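Local coordinates for UspA domain-containing protein (Pyrococcus horikoshii, PDB 2DUM) that is of unknown function but belongs to the universal stress protein A family and forms a two-chain assembly built on a parallel alpha/beta fold, at residues Glu86-Ala90 against Phe91-Asn95; Ile109-Val112 against Ala113-Asn117. One frame throughout, in Å; residues are numbered along the deposited sequence.

Contact 1 of 2, residues Glu86-Ala90 against Phe91-Asn95; sequences EVKRA and FRAKN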
loop_
_atom_site.group_PDB
_atom_site.type_symbol
_atom_site.label_atom_id
_atom_site.label_comp_id
_atom_site.label_asym_id
_atom_site.label_seq_id
_atom_site.Cartn_x
_atom_site.Cartn_y
_atom_site.Cartn_z
ATOM N N GLU A 86 -4.484 -21.983 -3.711
ATOM C CA GLU A 86 -4.528 -21.133 -4.939
ATOM C C GLU A 86 -3.940 -19.665 -4.741
ATOM O O GLU A 86 -3.341 -19.021 -5.655
ATOM C CB GLU A 86 -5.907 -21.228 -5.646
ATOM C CG GLU A 86 -6.616 -19.899 -6.044
ATOM C CD GLU A 86 -7.711 -19.373 -5.052
ATOM O OE1 GLU A 86 -7.899 -19.970 -3.959
ATOM O OE2 GLU A 86 -8.383 -18.334 -5.367
ATOM N N VAL A 87 -4.054 -19.158 -3.531
ATOM C CA VAL A 87 -3.237 -18.017 -3.174
ATOM C C VAL A 87 -1.674 -18.212 -3.315
ATOM O O VAL A 87 -0.956 -17.367 -3.876
ATOM C CB VAL A 87 -3.627 -17.575 -1.799
ATOM C CG1 VAL A 87 -2.749 -16.417 -1.367
ATOM C CG2 VAL A 87 -5.090 -17.293 -1.828
ATOM N N LYS A 88 -1.175 -19.316 -2.787
ATOM C CA LYS A 88 0.207 -19.617 -2.854
ATOM C C LYS A 88 0.555 -19.476 -4.306
ATOM O O LYS A 88 1.566 -18.877 -4.704
ATOM C CB LYS A 88 0.413 -21.057 -2.393
ATOM C CG LYS A 88 1.903 -21.458 -2.409
ATOM C CD LYS A 88 2.219 -22.861 -1.839
ATOM C CE LYS A 88 3.695 -23.162 -2.094
ATOM N NZ LYS A 88 4.114 -24.484 -1.502
ATOM N N ARG A 89 -0.347 -19.995 -5.103
ATOM C CA ARG A 89 -0.153 -20.050 -6.538
ATOM C C ARG A 89 -0.331 -18.721 -7.236
ATOM O O ARG A 89 0.220 -18.522 -8.317
ATOM C CB ARG A 89 -1.133 -21.051 -7.158
ATOM C CG ARG A 89 -0.674 -21.658 -8.466
ATOM C CD ARG A 89 -1.652 -22.634 -9.057
ATOM N NE ARG A 89 -1.314 -22.624 -10.467
ATOM C CZ ARG A 89 -1.956 -21.914 -11.398
ATOM N NH1 ARG A 89 -3.032 -21.215 -11.045
ATOM N NH2 ARG A 89 -1.532 -21.904 -12.680
ATOM N N ALA A 90 -1.116 -17.820 -6.647
ATOM C CA ALA A 90 -1.209 -16.449 -7.230
ATOM C C ALA A 90 -0.065 -15.499 -6.821
ATOM O O ALA A 90 0.632 -14.876 -7.639
ATOM C CB ALA A 90 -2.549 -15.837 -6.874
ATOM N N PHE A 91 0.138 -15.398 -5.534
ATOM C CA PHE A 91 1.312 -14.697 -5.088
ATOM C C PHE A 91 2.595 -15.177 -5.641
ATOM O O PHE A 91 3.589 -14.483 -5.453
ATOM C CB PHE A 91 1.293 -14.706 -3.604
ATOM C CG PHE A 91 0.149 -13.979 -3.129
ATOM C CD1 PHE A 91 -1.119 -14.360 -3.577
ATOM C CD2 PHE A 91 0.301 -12.806 -2.405
ATOM C CE1 PHE A 91 -2.210 -13.614 -3.221
ATOM C CE2 PHE A 91 -0.758 -12.080 -2.039
ATOM C CZ PHE A 91 -2.015 -12.468 -2.440
ATOM N N ARG A 92 2.551 -16.339 -6.315
ATOM C CA ARG A 92 3.732 -16.954 -6.830
ATOM C C ARG A 92 4.653 -17.086 -5.686
ATOM O O ARG A 92 5.789 -16.794 -5.748
ATOM C CB ARG A 92 4.380 -16.097 -7.915
ATOM C CG ARG A 92 3.368 -15.798 -8.892
ATOM C CD ARG A 92 3.471 -14.464 -9.459
ATOM N NE ARG A 92 3.817 -14.677 -10.859
ATOM C CZ ARG A 92 2.933 -14.818 -11.866
ATOM N NH1 ARG A 92 3.384 -15.017 -13.112
ATOM N NH2 ARG A 92 1.614 -14.747 -11.656
ATOM N N ALA A 93 4.113 -17.638 -4.651
ATOM C CA ALA A 93 4.714 -17.734 -3.357
ATOM C C ALA A 93 5.648 -18.971 -3.290
ATOM O O ALA A 93 5.250 -20.033 -3.757
ATOM C CB ALA A 93 3.514 -17.899 -2.375
ATOM N N LYS A 94 6.847 -18.917 -2.727
ATOM C CA LYS A 94 7.426 -20.182 -2.342
ATOM C C LYS A 94 6.631 -20.930 -1.204
ATOM O O LYS A 94 6.686 -22.144 -1.231
ATOM C CB LYS A 94 8.856 -20.066 -1.915
ATOM C CG LYS A 94 9.569 -18.858 -2.405
ATOM C CD LYS A 94 10.906 -19.246 -3.031
ATOM C CE LYS A 94 11.975 -19.351 -1.967
ATOM N NZ LYS A 94 11.829 -18.465 -0.686
ATOM N N ASN A 95 5.941 -20.292 -0.217
ATOM C CA ASN A 95 5.225 -21.038 0.892
ATOM C C ASN A 95 4.013 -20.358 1.376
ATOM O O ASN A 95 3.875 -19.148 1.293
ATOM C CB ASN A 95 6.036 -21.263 2.136
ATOM C CG ASN A 95 7.248 -22.047 1.855
ATOM O OD1 ASN A 95 8.349 -21.487 1.751
ATOM N ND2 ASN A 95 7.080 -23.373 1.646
#
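Val87 and Phe91 lie side by side and point the same way, with Val87 CG1 3.4 Å from Phe91 CE1. The ring swings alongside the valine because Phe91 CG is anti to its carbonyl carbon (chi1 -64°), which also puts Val87 O at the ring edge, near its plane. Val87 O also accepts Phe91 N at 2.8 Å, an ordinary i to i+4 helical bond. One residue on, Lys88 O receives Ala93 N at 2.8 Å in an almost straight bond (171°) lying in the carbonyl plane. Ala93 CB packs over this turn, 3.9 Å from Lys88 CG, and the extended lysine runs on until its CE is 3.3 Å from Lys94 O. Farther out, Phe91 stacks on Phe25 and meets Phe10 edge-to-face, Val87 rests on Val36 and Leu38, and Arg92 forms a salt bridge with Glu26. An alanine here in place of Phe91 would remove the ring, and is likely to open a gap between Val87 CG1, Phe25 and Phe10. Arg92, with positive phi, turns the chain, and the amide after it bonds back five residues: this is the 6→1 bond found in Schellman-type helix C-caps, here leading from helix 69-90 into strand 95-103.

Contact 2 of 2, residues Ile109-Val112 against Ala113-Asn117; sequences IVKV and AEEEN
Glu115 lays its side chain along the carbonyl of Lys111, one helical turn earlier, with its CG 3.1 Å from Lys111 O. Its CG is anti to the carbonyl carbon (chi1 -62°) and the chain beyond is extended, which carries the carboxylate past the backbone of Lys111 and Val112 to a salt bridge of OE2 with Arg101. Lys111 is not its mate: Lys111 NZ stays 6.6 Å from Glu115 OE1 and pairs instead with Glu108 and Asp107. The next glutamate along, Glu116, crosses Val112 at a slant, its OE1 4.1 Å from Val112 CG1.

The backbone is held by ordinary i to i+4 helix bonds. Ala113 N reaches Ile109 O at 2.8 Å, and Glu115 N meets Lys111 O at 3.2 Å. Glu114 N approaches Val110 O from above that carbonyl's plane, and the oxygen takes a second donor as well: a water that gives one hydrogen to Val110 O at 2.7 Å and the other to Glu114 OE1 at 2.9 Å. A bend at chi2 (80°) curls Glu114 back to this bridge. Its OE2 lies close to the carboxylate of Asp158 of the second subunit, a repulsion that the nearby Lys148 and Lys149 would probably offset, while Asn117 hydrogen-bonds that aspartate.

Ile109 and Val112 face the sheet, Val112 lying on Leu9, Leu39 and Ile99. Together these residues form the last turns of an amphipathic beta-alpha-beta crossover helix in a universal stress protein alpha/beta fold, ending at the subunit boundary.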
loop_
_atom_site.group_PDB
_atom_site.type_symbol
_atom_site.label_atom_id
_atom_site.label_comp_id
_atom_site.label_asym_id
_atom_site.label_seq_id
_atom_site.Cartn_x
_atom_site.Cartn_y
_atom_site.Cartn_z
ATOM N N ILE A 109 -5.775 -8.505 12.460
ATOM C CA ILE A 109 -4.853 -8.138 11.396
ATOM C C ILE A 109 -3.586 -7.489 11.970
ATOM O O ILE A 109 -2.486 -7.934 11.689
ATOM C CB ILE A 109 -5.461 -7.108 10.424
ATOM C CG1 ILE A 109 -6.874 -7.462 9.989
ATOM C CG2 ILE A 109 -4.652 -7.011 9.240
ATOM C CD1 ILE A 109 -6.955 -8.658 9.208
ATOM N N VAL A 110 -3.738 -6.453 12.779
ATOM C CA VAL A 110 -2.608 -5.691 13.215
ATOM C C VAL A 110 -1.795 -6.473 14.269
ATOM O O VAL A 110 -0.556 -6.409 14.386
ATOM C CB VAL A 110 -3.107 -4.418 13.820
ATOM C CG1 VAL A 110 -1.941 -3.673 14.456
ATOM C CG2 VAL A 110 -3.767 -3.594 12.765
ATOM N N LYS A 111 -2.543 -7.220 15.056
ATOM C CA LYS A 111 -1.941 -8.031 16.108
ATOM C C LYS A 111 -1.054 -9.044 15.449
ATOM O O LYS A 111 0.123 -9.097 15.743
ATOM C CB LYS A 111 -2.989 -8.645 17.084
ATOM C CG LYS A 111 -2.993 -7.945 18.473
ATOM C CD LYS A 111 -4.352 -7.686 19.089
ATOM C CE LYS A 111 -4.936 -8.989 19.570
ATOM N NZ LYS A 111 -6.393 -8.821 19.933
ATOM N N VAL A 112 -1.600 -9.789 14.513
ATOM C CA VAL A 112 -0.858 -10.828 13.823
ATOM C C VAL A 112 0.239 -10.256 12.920
ATOM O O VAL A 112 1.283 -10.855 12.786
ATOM C CB VAL A 112 -1.791 -11.653 12.924
ATOM C CG1 VAL A 112 -1.002 -12.439 11.878
ATOM C CG2 VAL A 112 -2.734 -12.592 13.749
ATOM N N ALA A 113 0.022 -9.113 12.279
ATOM C CA ALA A 113 1.092 -8.553 11.507
ATOM C C ALA A 113 2.271 -8.522 12.417
ATOM O O ALA A 113 3.259 -9.193 12.147
ATOM C CB ALA A 113 0.754 -7.197 11.062
ATOM N N GLU A 114 2.134 -7.806 13.526
ATOM C CA GLU A 114 3.310 -7.448 14.320
ATOM C C GLU A 114 4.038 -8.620 14.907
ATOM O O GLU A 114 5.274 -8.579 15.062
ATOM C CB GLU A 114 3.009 -6.437 15.433
ATOM C CG GLU A 114 4.262 -5.621 15.808
ATOM C CD GLU A 114 4.521 -4.458 14.802
ATOM O OE1 GLU A 114 3.516 -3.829 14.302
ATOM O OE2 GLU A 114 5.731 -4.162 14.498
ATOM N N GLU A 115 3.243 -9.623 15.241
ATOM C CA GLU A 115 3.709 -10.814 15.906
ATOM C C GLU A 115 4.445 -11.821 15.024
ATOM O O GLU A 115 5.207 -12.626 15.562
ATOM C CB GLU A 115 2.542 -11.625 16.486
ATOM C CG GLU A 115 1.648 -11.048 17.553
ATOM C CD GLU A 115 0.376 -11.897 17.675
ATOM O OE1 GLU A 115 -0.518 -11.538 18.473
ATOM O OE2 GLU A 115 0.243 -12.934 16.954
ATOM N N GLU A 116 4.152 -11.910 13.726
ATOM C CA GLU A 116 4.975 -12.737 12.892
ATOM C C GLU A 116 6.049 -12.012 12.152
ATOM O O GLU A 116 6.559 -12.548 11.147
ATOM C CB GLU A 116 4.170 -13.453 11.860
ATOM C CG GLU A 116 4.118 -14.882 12.186
ATOM C CD GLU A 116 3.256 -14.986 13.342
ATOM O OE1 GLU A 116 2.489 -13.986 13.453
ATOM O OE2 GLU A 116 3.383 -15.986 14.111
ATOM N N ASN A 117 6.389 -10.828 12.643
ATOM C CA ASN A 117 7.304 -9.976 11.997
ATOM C C ASN A 117 7.253 -10.184 10.475
ATOM O O ASN A 117 8.149 -10.786 9.848
ATOM C CB ASN A 117 8.678 -10.149 12.569
ATOM C CG ASN A 117 9.565 -9.016 12.162
ATOM O OD1 ASN A 117 10.771 -9.185 11.948
ATOM N ND2 ASN A 117 8.957 -7.838 11.957
HETATM O O HOH W 1 1.030 -4.604 13.051
#

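Contacts 1 and 2 both lie at C-terminal ends of crossover helices, 69-90 and 105-115, joined by strand 95-103; their nearest atoms are about 12 Å apart. The chain moves outward to edge strand 95-103 and then back across the sheet to 120-124, which, with the usual right-handed crossovers, puts the two helices on opposite faces. Each contact has a buried apolar side and an exposed polar side, but the chemistry differs. Contact 1 buries one aromatic ring among aliphatic residues, is basic at its surface, and its chain leaves the helix through a positive-phi turn. Contact 2 sets aliphatic residues against the sheet and glutamates outside, with a bridging water. Only contact 2 meets the second subunit.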